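Local coordinates for MccB protein (Escherichia coli, PDB 6OM4), which takes part in making the nucleotide antibiotic microcin C, probably adenylating its N-formylated MccA peptide precursor with ATP, as an E1-like enzyme of the ThiF family, at residues A[32-35]-A[36-40]; A[148-151]-A[152-156]; A[166-170]-A[171-175]. All coordinates share one frame; numbering follows the deposited sequence.

Contact 1: A[32-35]-A[36-40]; sequences LVLW and ENIIK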
ATOM      1  N   LEU A  32       7.138 -37.007   0.996  1.00 21.81           N
ATOM      2  CA  LEU A  32       5.751 -37.312   1.361  1.00 22.82           C
ATOM      3  C   LEU A  32       5.615 -37.628   2.838  1.00 21.86           C
ATOM      4  O   LEU A  32       4.602 -37.311   3.472  1.00 20.68           O
ATOM      5  CB  LEU A  32       5.247 -38.525   0.585  1.00 26.73           C
ATOM      6  CG  LEU A  32       4.261 -38.239  -0.525  1.00 30.40           C
ATOM      7  CD1 LEU A  32       3.800 -39.552  -1.148  1.00 31.69           C
ATOM      8  CD2 LEU A  32       3.083 -37.404  -0.021  1.00 30.15           C
ATOM      9  N   VAL A  33       6.597 -38.339   3.373  1.00 20.56           N
ATOM     10  CA  VAL A  33       6.493 -38.748   4.748  1.00 24.00           C
ATOM     11  C   VAL A  33       6.512 -37.524   5.662  1.00 20.39           C
ATOM     12  O   VAL A  33       5.791 -37.487   6.666  1.00 18.49           O
ATOM     13  CB  VAL A  33       7.624 -39.723   5.091  1.00 28.74           C
ATOM     14  CG1 VAL A  33       7.705 -40.038   6.567  1.00 36.18           C
ATOM     15  CG2 VAL A  33       7.455 -40.987   4.280  1.00 32.86           C
ATOM     16  N   LEU A  34       7.391 -36.574   5.340  1.00 18.63           N
ATOM     17  CA  LEU A  34       7.507 -35.329   6.055  1.00 19.08           C
ATOM     18  C   LEU A  34       6.202 -34.532   5.916  1.00 16.17           C
ATOM     19  O   LEU A  34       5.703 -34.007   6.912  1.00 15.47           O
ATOM     20  CB  LEU A  34       8.719 -34.542   5.542  1.00 21.37           C
ATOM     21  CG  LEU A  34       8.909 -33.165   6.165  1.00 21.69           C
ATOM     22  CD1 LEU A  34       8.986 -33.260   7.682  1.00 23.66           C
ATOM     23  CD2 LEU A  34      10.143 -32.459   5.600  1.00 23.15           C
ATOM     24  N   TRP A  35       5.659 -34.455   4.696  1.00 15.51           N
ATOM     25  CA  TRP A  35       4.378 -33.718   4.461  1.00 15.80           C
ATOM     26  C   TRP A  35       3.261 -34.292   5.353  1.00 15.97           C
ATOM     27  O   TRP A  35       2.503 -33.548   5.992  1.00 14.27           O
ATOM     28  CB  TRP A  35       4.036 -33.772   2.954  1.00 15.85           C
ATOM     29  CG  TRP A  35       2.730 -33.147   2.569  1.00 15.46           C
ATOM     30  CD1 TRP A  35       2.419 -31.815   2.501  1.00 17.74           C
ATOM     31  CD2 TRP A  35       1.557 -33.858   2.177  1.00 15.54           C
ATOM     32  NE1 TRP A  35       1.120 -31.660   2.102  1.00 17.36           N
ATOM     33  CE2 TRP A  35       0.577 -32.893   1.866  1.00 15.82           C
ATOM     34  CE3 TRP A  35       1.239 -35.217   2.061  1.00 16.80           C
ATOM     35  CZ2 TRP A  35      -0.690 -33.262   1.424  1.00 16.82           C
ATOM     36  CZ3 TRP A  35      -0.007 -35.578   1.600  1.00 16.67           C
ATOM     37  CH2 TRP A  35      -0.966 -34.604   1.317  1.00 17.53           C
ATOM     38  N   GLU A  36       3.183 -35.621   5.442  1.00 14.75           N
ATOM     39  CA  GLU A  36       2.166 -36.306   6.249  1.00 16.43           C
ATOM     40  C   GLU A  36       2.376 -35.945   7.716  1.00 16.06           C
ATOM     41  O   GLU A  36       1.414 -35.722   8.449  1.00 15.53           O
ATOM     42  CB  GLU A  36       2.228 -37.822   5.995  1.00 18.27           C
ATOM     43  CG  GLU A  36       1.778 -38.199   4.591  1.00 19.70           C
ATOM     44  CD  GLU A  36       1.856 -39.693   4.263  1.00 25.12           C
ATOM     45  OE1 GLU A  36       2.422 -40.444   5.106  1.00 25.95           O
ATOM     46  OE2 GLU A  36       1.406 -40.108   3.137  1.00 25.75           O
ATOM     47  N   ASN A  37       3.630 -35.920   8.160  1.00 16.23           N
ATOM     48  CA  ASN A  37       3.924 -35.596   9.551  1.00 17.36           C
ATOM     49  C   ASN A  37       3.639 -34.118   9.858  1.00 14.87           C
ATOM     50  O   ASN A  37       3.208 -33.782  10.970  1.00 13.91           O
ATOM     51  CB  ASN A  37       5.356 -35.959   9.936  1.00 19.20           C
ATOM     52  CG  ASN A  37       5.539 -37.444  10.209  1.00 22.70           C
ATOM     53  OD1 ASN A  37       4.564 -38.196  10.464  1.00 22.30           O
ATOM     54  ND2 ASN A  37       6.784 -37.867  10.172  1.00 22.10           N
ATOM     55  N   ILE A  38       3.883 -33.219   8.895  1.00 13.08           N
ATOM     56  CA  ILE A  38       3.525 -31.813   9.101  1.00 13.82           C
ATOM     57  C   ILE A  38       2.009 -31.701   9.314  1.00 13.40           C
ATOM     58  O   ILE A  38       1.526 -30.929  10.140  1.00 12.84           O
ATOM     59  CB  ILE A  38       3.998 -30.948   7.918  1.00 14.15           C
ATOM     60  CG1 ILE A  38       5.533 -30.928   7.810  1.00 14.82           C
ATOM     61  CG2 ILE A  38       3.385 -29.558   8.010  1.00 14.34           C
ATOM     62  CD1 ILE A  38       6.074 -30.441   6.463  1.00 15.93           C
ATOM     63  N   ILE A  39       1.251 -32.446   8.510  1.00 14.14           N
ATOM     64  CA  ILE A  39      -0.254 -32.431   8.635  1.00 14.53           C
ATOM     65  C   ILE A  39      -0.655 -32.904  10.026  1.00 13.75           C
ATOM     66  O   ILE A  39      -1.486 -32.264  10.675  1.00 13.33           O
ATOM     67  CB  ILE A  39      -0.922 -33.283   7.552  1.00 14.59           C
ATOM     68  CG1 ILE A  39      -0.755 -32.655   6.169  1.00 15.88           C
ATOM     69  CG2 ILE A  39      -2.395 -33.512   7.877  1.00 16.53           C
ATOM     70  CD1 ILE A  39      -0.953 -33.605   5.022  1.00 15.29           C
ATOM     71  N   LYS A  40      -0.061 -34.017  10.494  1.00 14.05           N
ATOM     72  CA  LYS A  40      -0.414 -34.565  11.814  1.00 14.80           C
ATOM     73  C   LYS A  40      -0.068 -33.553  12.909  1.00 14.93           C
ATOM     74  O   LYS A  40      -0.840 -33.376  13.855  1.00 15.77           O
ATOM     75  CB  LYS A  40       0.313 -35.892  12.074  1.00 16.54           C
ATOM     76  CG  LYS A  40      -0.116 -37.066  11.200  1.00 18.97           C
ATOM     77  CD  LYS A  40       0.857 -38.248  11.366  1.00 22.15           C
ATOM     78  CE  LYS A  40       0.267 -39.576  10.959  1.00 25.84           C
ATOM     79  NZ  LYS A  40       1.127 -40.713  11.379  1.00 26.64           N
TER
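Ile39 lays its CD1 methyl over one face of the Trp35 indole, a CH-pi contact between residues one turn apart near the start of helix 32-43. The methyl is 3.6 Å from the centroid of the six-membered ring of Trp35 and only 11° off its normal, so it sits almost over the centre. The anti torsion of Trp35 (chi1 176°) carries the indole out from the helix beside its own carbonyl carbon, and Ile39 reaches back a turn to lay CD1 on it. Glu36 crosses the indole at about a right angle, its carboxylate plane turned 46° from the ring, and its CG comes 3.9 Å from Trp35 CE3. On a neighbouring flank Leu34 and Ile38 meet at a slant, CG of Leu34 lying 3.9 Å from CD1 of Ile38. Leu34, Trp35 and Ile38 all meet Val29 of strand 27-29; Leu34 and Ile38 also touch helix 62-74, and Trp35 and Ile39 also touch Ile11 of strand 11-14. Regular i to i+4 backbone bonds hold the spacing, and the shortest of the four across the contact runs from Ile38 N to Leu34 O, 2.8 Å long.

Contact 2: A[148-151]-A[152-156]; sequences DQIE and NTNLT. With MG (magnesium ion), chain F; POP (pyrophosphate 2-), chain G; ND7 (5'-O-[(S)-amino(hydroxy)phosphoryl]adenosine), chain M.
Glu151 has its CB alongside the side chain of Asn154 and stretches the rest of its chain toward a hydrated magnesium ion. The turn between the two residues is tied by Asn154 N to Glu151 O, 3.0 Å; this donor stands 53° out of the carbonyl plane, as the tight 3-10 course of 152-156 brings it back above the peptide group. Asp148 supplies the one protein ligand of the magnesium, OD2 at 2.1 Å from the ion. Pyrophosphate O6 and waters 1, 2, 4 and 5 complete an octahedron in which water 4 lies trans to the aspartate oxygen. Glu151 belongs to the second shell: with its chain extended beyond CG (chi2 172°), OE1 accepts from water 4 at 2.7 Å, and OE2 takes a weak bond from water 1, which also donates to Asp148 OD1 at 2.6 Å. Water 2 is fixed by Gln149 O, 2.6 Å away. Through water 3, OE1 of Glu151 is also linked to Thr153 OG1. Protein carboxylates, Gln149 O and the pyrophosphate itself together orient the metal's waters. The whole turn follows strand 141-146 and precedes helix 170-181, with Ile150 packed against Val173 of that helix and paired through its backbone to Gly167 and Lys168.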
ATOM      1  N   ASP A 148     -11.796  20.203  -7.042  1.00 18.36           N
ATOM      2  CA  ASP A 148     -12.518  19.919  -8.265  1.00 18.17           C
ATOM      3  C   ASP A 148     -13.962  19.439  -8.027  1.00 17.98           C
ATOM      4  O   ASP A 148     -14.338  18.916  -6.987  1.00 18.03           O
ATOM      5  CB  ASP A 148     -11.763  18.869  -9.069  1.00 18.73           C
ATOM      6  CG  ASP A 148     -12.097  18.809 -10.546  1.00 18.77           C
ATOM      7  OD1 ASP A 148     -12.667  19.799 -11.094  1.00 17.45           O
ATOM      8  OD2 ASP A 148     -11.757  17.770 -11.165  1.00 18.60           O
ATOM      9  N   GLN A 149     -14.741  19.556  -9.099  1.00 17.55           N
ATOM     10  CA  GLN A 149     -16.101  19.036  -9.182  1.00 19.84           C
ATOM     11  C   GLN A 149     -16.102  17.735  -9.996  1.00 19.23           C
ATOM     12  O   GLN A 149     -15.303  17.582 -10.952  1.00 20.07           O
ATOM     13  CB  GLN A 149     -17.021  20.051  -9.864  1.00 20.89           C
ATOM     14  CG  GLN A 149     -17.265  21.283  -9.001  1.00 22.36           C
ATOM     15  CD  GLN A 149     -16.004  22.080  -8.794  1.00 24.37           C
ATOM     16  OE1 GLN A 149     -15.286  22.387  -9.742  1.00 28.66           O
ATOM     17  NE2 GLN A 149     -15.709  22.406  -7.541  1.00 25.99           N
ATOM     18  N   ILE A 150     -17.088  16.883  -9.693  1.00 18.07           N
ATOM     19  CA  ILE A 150     -17.266  15.605 -10.390  1.00 16.86           C
ATOM     20  C   ILE A 150     -17.792  15.836 -11.813  1.00 19.35           C
ATOM     21  O   ILE A 150     -18.791  16.532 -12.026  1.00 19.44           O
ATOM     22  CB  ILE A 150     -18.172  14.677  -9.580  1.00 15.85           C
ATOM     23  CG1 ILE A 150     -17.583  14.415  -8.187  1.00 18.14           C
ATOM     24  CG2 ILE A 150     -18.439  13.389 -10.333  1.00 16.56           C
ATOM     25  CD1 ILE A 150     -18.563  13.937  -7.180  1.00 16.99           C
ATOM     26  N   GLU A 151     -17.165  15.158 -12.774  1.00 17.69           N
ATOM     27  CA  GLU A 151     -17.623  15.153 -14.167  1.00 20.07           C
ATOM     28  C   GLU A 151     -17.977  13.738 -14.608  1.00 18.77           C
ATOM     29  O   GLU A 151     -17.480  12.750 -14.071  1.00 17.99           O
ATOM     30  CB  GLU A 151     -16.545  15.733 -15.073  1.00 21.42           C
ATOM     31  CG  GLU A 151     -16.349  17.219 -14.843  1.00 23.10           C
ATOM     32  CD  GLU A 151     -15.174  17.852 -15.544  1.00 27.45           C
ATOM     33  OE1 GLU A 151     -14.451  17.167 -16.329  1.00 27.78           O
ATOM     34  OE2 GLU A 151     -14.966  19.033 -15.273  1.00 29.38           O
ATOM     35  N   ASN A 152     -18.795  13.644 -15.657  1.00 18.55           N
ATOM     36  CA  ASN A 152     -19.254  12.349 -16.055  1.00 18.02           C
ATOM     37  C   ASN A 152     -18.073  11.443 -16.458  1.00 16.19           C
ATOM     38  O   ASN A 152     -18.156  10.258 -16.228  1.00 16.31           O
ATOM     39  CB  ASN A 152     -20.318  12.427 -17.152  1.00 21.65           C
ATOM     40  CG  ASN A 152     -19.813  12.934 -18.482  1.00 24.12           C
ATOM     41  OD1 ASN A 152     -20.400  12.633 -19.538  1.00 31.63           O
ATOM     42  ND2 ASN A 152     -18.780  13.755 -18.467  1.00 27.64           N
ATOM     43  N   THR A 153     -17.035  11.997 -17.095  1.00 15.94           N
ATOM     44  CA  THR A 153     -15.883  11.174 -17.556  1.00 15.63           C
ATOM     45  C   THR A 153     -15.116  10.557 -16.380  1.00 16.41           C
ATOM     46  O   THR A 153     -14.420   9.549 -16.547  1.00 16.71           O
ATOM     47  CB  THR A 153     -14.903  11.936 -18.447  1.00 17.79           C
ATOM     48  OG1 THR A 153     -14.242  12.971 -17.721  1.00 17.85           O
ATOM     49  CG2 THR A 153     -15.592  12.522 -19.658  1.00 18.37           C
ATOM     50  N   ASN A 154     -15.275  11.124 -15.183  1.00 15.83           N
ATOM     51  CA  ASN A 154     -14.606  10.641 -13.994  1.00 15.69           C
ATOM     52  C   ASN A 154     -15.103   9.250 -13.560  1.00 15.48           C
ATOM     53  O   ASN A 154     -14.385   8.529 -12.837  1.00 15.17           O
ATOM     54  CB  ASN A 154     -14.805  11.578 -12.814  1.00 16.37           C
ATOM     55  CG  ASN A 154     -14.077  12.896 -12.946  1.00 15.38           C
ATOM     56  OD1 ASN A 154     -13.123  13.048 -13.735  1.00 19.06           O
ATOM     57  ND2 ASN A 154     -14.536  13.840 -12.173  1.00 12.05           N
ATOM     58  N   LEU A 155     -16.298   8.840 -14.000  1.00 14.69           N
ATOM     59  CA  LEU A 155     -16.943   7.629 -13.463  1.00 16.07           C
ATOM     60  C   LEU A 155     -16.250   6.337 -13.911  1.00 16.66           C
ATOM     61  O   LEU A 155     -16.402   5.270 -13.260  1.00 19.09           O
ATOM     62  CB  LEU A 155     -18.426   7.639 -13.855  1.00 17.14           C
ATOM     63  CG  LEU A 155     -19.204   8.854 -13.344  1.00 17.24           C
ATOM     64  CD1 LEU A 155     -20.632   8.865 -13.822  1.00 17.44           C
ATOM     65  CD2 LEU A 155     -19.148   8.899 -11.829  1.00 19.39           C
ATOM     66  N   THR A 156     -15.373   6.400 -14.925  1.00 16.53           N
ATOM     67  CA  THR A 156     -14.627   5.181 -15.331  1.00 17.05           C
ATOM     68  C   THR A 156     -13.701   4.643 -14.222  1.00 17.35           C
ATOM     69  O   THR A 156     -13.580   3.442 -14.107  1.00 18.84           O
ATOM     70  CB  THR A 156     -13.813   5.423 -16.604  1.00 18.04           C
ATOM     71  OG1 THR A 156     -12.895   6.518 -16.451  1.00 20.14           O
ATOM     72  CG2 THR A 156     -14.733   5.680 -17.771  1.00 17.41           C
TER
HETATM   73 MG    MG F 402     -11.880  17.113 -13.150  1.00 17.23          MG
HETATM   74  P1  POP G 403      -9.349  13.806 -15.669  1.00 17.86           P
HETATM   75  O1  POP G 403      -9.648  12.470 -16.350  1.00 17.92           O
HETATM   76  O2  POP G 403      -7.866  14.053 -15.454  1.00 18.29           O
HETATM   77  O3  POP G 403     -10.068  15.017 -16.247  1.00 18.78           O
HETATM   78  O   POP G 403     -10.000  13.535 -14.229  1.00 17.19           O
HETATM   79  P2  POP G 403      -9.856  14.499 -12.919  1.00 16.60           P
HETATM   80  O4  POP G 403      -9.745  13.580 -11.740  1.00 18.34           O
HETATM   81  O5  POP G 403      -8.669  15.391 -13.092  1.00 16.54           O
HETATM   82  O6  POP G 403     -11.125  15.221 -12.785  1.00 15.64           O
HETATM   83  O1A ND7 M 101      -6.831  13.281 -12.678  1.00 18.83           O
HETATM   84  PA  ND7 M 101      -6.806  12.219 -11.616  1.00 21.34           P
HETATM   85  O2A ND7 M 101      -7.793  11.067 -11.741  1.00 18.94           O
HETATM   86  N3A ND7 M 101      -5.220  11.615 -11.679  1.00 19.66           N
HETATM   87  O5' ND7 M 101      -7.015  12.791 -10.152  1.00 19.54           O
HETATM   88  C5' ND7 M 101      -6.152  13.906  -9.773  1.00 18.94           C
HETATM   89  C4' ND7 M 101      -6.919  14.643  -8.644  1.00 18.87           C
HETATM   90  C3' ND7 M 101      -8.107  15.437  -9.285  1.00 18.23           C
HETATM   91  O3' ND7 M 101      -9.299  15.222  -8.636  1.00 18.79           O
HETATM   92  C2' ND7 M 101      -7.522  16.913  -9.282  1.00 18.55           C
HETATM   93  O2' ND7 M 101      -8.605  17.893  -9.042  1.00 18.01           O
HETATM   94  C1' ND7 M 101      -6.677  16.954  -8.242  1.00 19.28           C
HETATM   95  O4' ND7 M 101      -6.068  15.458  -8.104  1.00 18.64           O
HETATM   96  N9  ND7 M 101      -5.527  17.805  -8.360  1.00 19.55           N
HETATM   97  C4  ND7 M 101      -5.118  18.725  -7.444  1.00 20.43           C
HETATM   98  C5  ND7 M 101      -3.991  19.295  -7.918  1.00 18.93           C
HETATM   99  N7  ND7 M 101      -3.695  18.726  -9.110  1.00 19.55           N
HETATM  100  C8  ND7 M 101      -4.623  17.820  -9.351  1.00 20.72           C
HETATM  101  N3  ND7 M 101      -5.647  19.100  -6.260  1.00 21.24           N
HETATM  102  C2  ND7 M 101      -5.047  20.016  -5.561  1.00 23.10           C
HETATM  103  N1  ND7 M 101      -3.938  20.611  -6.014  1.00 22.75           N
HETATM  104  C6  ND7 M 101      -3.394  20.273  -7.152  1.00 21.26           C
HETATM  105  N6  ND7 M 101      -2.190  20.937  -7.620  1.00 21.89           N
HETATM  106  O   HOH W   1     -12.650  18.980 -13.533  1.00 22.74           O
HETATM  107  O   HOH W   2     -13.756  16.435 -12.674  1.00 17.72           O
HETATM  108  O   HOH W   3     -14.932  15.513 -18.307  1.00 21.84           O
HETATM  109  O   HOH W   4     -12.045  16.627 -15.148  1.00 17.93           O
HETATM  110  O   HOH W   5      -9.832  17.818 -13.489  1.00 18.36           O

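Contact 3: A[166-170]-A[171-175]; sequences VGKNK and TEVIK. With ND7 (5'-O-[(S)-amino(hydroxy)phosphoryl]adenosine), chain M; POP (pyrophosphate 2-), chain G.
Glu172 folds back over the start of helix 170-181 to reach the backbone of Asn169, the N-cap residue. Its CB lies 3.9 Å from Asn169 O, and CG comes closer to the same oxygen, at 3.3 Å. This nearness follows from the first torsion (chi1 89°), which sets CG between the backbone N and the carbonyl carbon. CD then passes beside the backbone N of Asn169, and at the tip OE1 accepts from Asn169 N at 2.9 Å in a fairly straight bond (160° at the hydrogen), met on the anti side of the carboxylate and 16° out of its plane. OE1 also rests 3.7 Å from CB of Lys168, whose chain crosses Val173 at about a right angle. This is one half of a capping box: the return bond is absent, because the Asn169 side chain does not cap the helix and its OD1 instead accepts from Gln149 NE2. Asn169 O meanwhile receives Val173 N, with a weak second bond from Glu172 N.

Lys170, the first residue of the helix, leaves the backbone in a different direction and runs extended to the nucleotide. Its CD is 3.6 Å from O3' of the adenosine ligand, and NZ donates to that O3' at 3.0 Å and to pyrophosphate O6 at 2.9 Å. Gln158 OE1 and, weakly, Asp148 OD2 also hold NZ. One amine thus ties ribose O3' to pyrophosphate O6, as suits a residue seen to bind ATP.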
ATOM      1  N   VAL A 166     -22.640  14.032 -10.363  1.00 18.18           N
ATOM      2  CA  VAL A 166     -21.988  14.895 -11.294  1.00 17.79           C
ATOM      3  C   VAL A 166     -22.313  16.344 -10.926  1.00 19.16           C
ATOM      4  O   VAL A 166     -23.482  16.671 -10.680  1.00 21.49           O
ATOM      5  CB  VAL A 166     -22.350  14.529 -12.743  1.00 19.15           C
ATOM      6  CG1 VAL A 166     -21.875  15.576 -13.746  1.00 19.34           C
ATOM      7  CG2 VAL A 166     -21.780  13.157 -13.045  1.00 19.95           C
ATOM      8  N   GLY A 167     -21.263  17.173 -10.831  1.00 18.64           N
ATOM      9  CA  GLY A 167     -21.377  18.588 -10.487  1.00 20.07           C
ATOM     10  C   GLY A 167     -21.076  18.877  -9.020  1.00 20.19           C
ATOM     11  O   GLY A 167     -20.776  20.033  -8.653  1.00 21.11           O
ATOM     12  N   LYS A 168     -21.116  17.852  -8.157  1.00 20.52           N
ATOM     13  CA  LYS A 168     -20.840  18.024  -6.741  1.00 21.22           C
ATOM     14  C   LYS A 168     -19.328  18.038  -6.527  1.00 20.58           C
ATOM     15  O   LYS A 168     -18.558  17.700  -7.433  1.00 18.23           O
ATOM     16  CB  LYS A 168     -21.447  16.891  -5.906  1.00 23.94           C
ATOM     17  CG  LYS A 168     -22.969  16.857  -5.830  1.00 26.84           C
ATOM     18  CD  LYS A 168     -23.453  15.735  -4.939  1.00 30.30           C
ATOM     19  CE  LYS A 168     -24.432  16.190  -3.879  1.00 36.85           C
ATOM     20  NZ  LYS A 168     -25.805  16.279  -4.424  1.00 38.61           N
ATOM     21  N   ASN A 169     -18.911  18.452  -5.328  1.00 17.76           N
ATOM     22  CA  ASN A 169     -17.486  18.555  -5.022  1.00 19.65           C
ATOM     23  C   ASN A 169     -16.965  17.141  -4.735  1.00 18.04           C
ATOM     24  O   ASN A 169     -17.651  16.322  -4.102  1.00 18.66           O
ATOM     25  CB  ASN A 169     -17.249  19.537  -3.873  1.00 22.43           C
ATOM     26  CG  ASN A 169     -17.145  20.971  -4.352  1.00 26.17           C
ATOM     27  OD1 ASN A 169     -17.421  21.294  -5.511  1.00 28.35           O
ATOM     28  ND2 ASN A 169     -16.725  21.848  -3.465  1.00 32.11           N
ATOM     29  N   LYS A 170     -15.746  16.835  -5.188  1.00 17.71           N
ATOM     30  CA  LYS A 170     -15.163  15.519  -4.924  1.00 17.67           C
ATOM     31  C   LYS A 170     -14.973  15.255  -3.428  1.00 17.98           C
ATOM     32  O   LYS A 170     -15.295  14.134  -2.947  1.00 17.31           O
ATOM     33  CB  LYS A 170     -13.829  15.379  -5.665  1.00 16.04           C
ATOM     34  CG  LYS A 170     -14.004  15.379  -7.162  1.00 17.24           C
ATOM     35  CD  LYS A 170     -12.772  14.931  -7.897  1.00 16.55           C
ATOM     36  CE  LYS A 170     -12.989  15.001  -9.385  1.00 16.35           C
ATOM     37  NZ  LYS A 170     -11.809  14.476 -10.101  1.00 16.49           N
ATOM     38  N   THR A 171     -14.455  16.232  -2.669  1.00 17.71           N
ATOM     39  CA  THR A 171     -14.179  15.950  -1.263  1.00 18.50           C
ATOM     40  C   THR A 171     -15.483  15.586  -0.544  1.00 20.00           C
ATOM     41  O   THR A 171     -15.467  14.748   0.335  1.00 17.81           O
ATOM     42  CB  THR A 171     -13.403  17.090  -0.581  1.00 19.07           C
ATOM     43  OG1 THR A 171     -14.227  18.253  -0.602  1.00 18.70           O
ATOM     44  CG2 THR A 171     -12.083  17.377  -1.263  1.00 19.78           C
ATOM     45  N   GLU A 172     -16.603  16.242  -0.895  1.00 19.44           N
ATOM     46  CA  GLU A 172     -17.831  16.061  -0.148  1.00 21.61           C
ATOM     47  C   GLU A 172     -18.429  14.673  -0.455  1.00 19.57           C
ATOM     48  O   GLU A 172     -18.903  14.002   0.422  1.00 19.78           O
ATOM     49  CB  GLU A 172     -18.822  17.179  -0.448  1.00 25.64           C
ATOM     50  CG  GLU A 172     -19.720  16.878  -1.608  1.00 29.88           C
ATOM     51  CD  GLU A 172     -20.719  17.975  -1.899  1.00 35.41           C
ATOM     52  OE1 GLU A 172     -20.499  18.763  -2.878  1.00 33.69           O
ATOM     53  OE2 GLU A 172     -21.699  18.055  -1.126  1.00 42.08           O
ATOM     54  N   VAL A 173     -18.320  14.204  -1.702  1.00 17.11           N
ATOM     55  CA  VAL A 173     -18.834  12.907  -2.023  1.00 17.09           C
ATOM     56  C   VAL A 173     -17.930  11.788  -1.491  1.00 17.16           C
ATOM     57  O   VAL A 173     -18.448  10.813  -0.969  1.00 16.81           O
ATOM     58  CB  VAL A 173     -19.090  12.792  -3.523  1.00 16.92           C
ATOM     59  CG1 VAL A 173     -19.618  11.421  -3.890  1.00 16.36           C
ATOM     60  CG2 VAL A 173     -20.037  13.894  -3.954  1.00 17.29           C
ATOM     61  N   ILE A 174     -16.612  11.924  -1.621  1.00 16.42           N
ATOM     62  CA  ILE A 174     -15.731  10.932  -0.987  1.00 15.80           C
ATOM     63  C   ILE A 174     -16.067  10.829   0.507  1.00 15.69           C
ATOM     64  O   ILE A 174     -16.247   9.709   1.028  1.00 15.46           O
ATOM     65  CB  ILE A 174     -14.239  11.201  -1.228  1.00 16.25           C
ATOM     66  CG1 ILE A 174     -13.947  11.173  -2.729  1.00 18.46           C
ATOM     67  CG2 ILE A 174     -13.410  10.201  -0.439  1.00 15.85           C
ATOM     68  CD1 ILE A 174     -12.504  11.099  -3.109  1.00 20.87           C
ATOM     69  N   LYS A 175     -16.183  11.967   1.202  1.00 15.31           N
ATOM     70  CA  LYS A 175     -16.445  11.919   2.631  1.00 17.03           C
ATOM     71  C   LYS A 175     -17.744  11.152   2.898  1.00 17.32           C
ATOM     72  O   LYS A 175     -17.813  10.309   3.785  1.00 17.73           O
ATOM     73  CB  LYS A 175     -16.534  13.317   3.249  1.00 18.15           C
ATOM     74  CG  LYS A 175     -16.983  13.290   4.698  1.00 17.53           C
ATOM     75  CD  LYS A 175     -16.856  14.596   5.375  1.00 22.20           C
ATOM     76  CE  LYS A 175     -17.138  14.482   6.859  1.00 22.53           C
ATOM     77  NZ  LYS A 175     -17.504  15.806   7.402  1.00 27.25           N
TER
HETATM   78  O1A ND7 M 101      -6.831  13.281 -12.678  1.00 18.83           O
HETATM   79  PA  ND7 M 101      -6.806  12.219 -11.616  1.00 21.34           P
HETATM   80  O2A ND7 M 101      -7.793  11.067 -11.741  1.00 18.94           O
HETATM   81  N3A ND7 M 101      -5.220  11.615 -11.679  1.00 19.66           N
HETATM   82  O5' ND7 M 101      -7.015  12.791 -10.152  1.00 19.54           O
HETATM   83  C5' ND7 M 101      -6.152  13.906  -9.773  1.00 18.94           C
HETATM   84  C4' ND7 M 101      -6.919  14.643  -8.644  1.00 18.87           C
HETATM   85  C3' ND7 M 101      -8.107  15.437  -9.285  1.00 18.23           C
HETATM   86  O3' ND7 M 101      -9.299  15.222  -8.636  1.00 18.79           O
HETATM   87  C2' ND7 M 101      -7.522  16.913  -9.282  1.00 18.55           C
HETATM   88  O2' ND7 M 101      -8.605  17.893  -9.042  1.00 18.01           O
HETATM   89  C1' ND7 M 101      -6.677  16.954  -8.242  1.00 19.28           C
HETATM   90  O4' ND7 M 101      -6.068  15.458  -8.104  1.00 18.64           O
HETATM   91  N9  ND7 M 101      -5.527  17.805  -8.360  1.00 19.55           N
HETATM   92  C4  ND7 M 101      -5.118  18.725  -7.444  1.00 20.43           C
HETATM   93  C5  ND7 M 101      -3.991  19.295  -7.918  1.00 18.93           C
HETATM   94  N7  ND7 M 101      -3.695  18.726  -9.110  1.00 19.55           N
HETATM   95  C8  ND7 M 101      -4.623  17.820  -9.351  1.00 20.72           C
HETATM   96  N3  ND7 M 101      -5.647  19.100  -6.260  1.00 21.24           N
HETATM   97  C2  ND7 M 101      -5.047  20.016  -5.561  1.00 23.10           C
HETATM   98  N1  ND7 M 101      -3.938  20.611  -6.014  1.00 22.75           N
HETATM   99  C6  ND7 M 101      -3.394  20.273  -7.152  1.00 21.26           C
HETATM  100  N6  ND7 M 101      -2.190  20.937  -7.620  1.00 21.89           N
HETATM  101  P1  POP G 403      -9.349  13.806 -15.669  1.00 17.86           P
HETATM  102  O1  POP G 403      -9.648  12.470 -16.350  1.00 17.92           O
HETATM  103  O2  POP G 403      -7.866  14.053 -15.454  1.00 18.29           O
HETATM  104  O3  POP G 403     -10.068  15.017 -16.247  1.00 18.78           O
HETATM  105  O   POP G 403     -10.000  13.535 -14.229  1.00 17.19           O
HETATM  106  P2  POP G 403      -9.856  14.499 -12.919  1.00 16.60           P
HETATM  107  O4  POP G 403      -9.745  13.580 -11.740  1.00 18.34           O
HETATM  108  O5  POP G 403      -8.669  15.391 -13.092  1.00 16.54           O
HETATM  109  O6  POP G 403     -11.125  15.221 -12.785  1.00 15.64           O

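Contact 1 comes first along the chain and stands apart: it lies on helix 32-43 in the N-terminal region, about 56 Å from contacts 2 and 3 centre to centre and on the opposite side of the chain's centre. Contacts 2 and 3 follow in that order in the ThiF-like part of the protein, their centres about 10 Å apart. Contact 2 lies early in the connection from strand 141-146, and contact 3 spans its end and the first turns of helix 170-181, beside the parallel part of the mixed eight-stranded sheet. Residues 148-151 and 166-170 run side by side, and this crossover supplies most of the pyrophosphate pocket and part of the adenosine pocket, remote from contact 1.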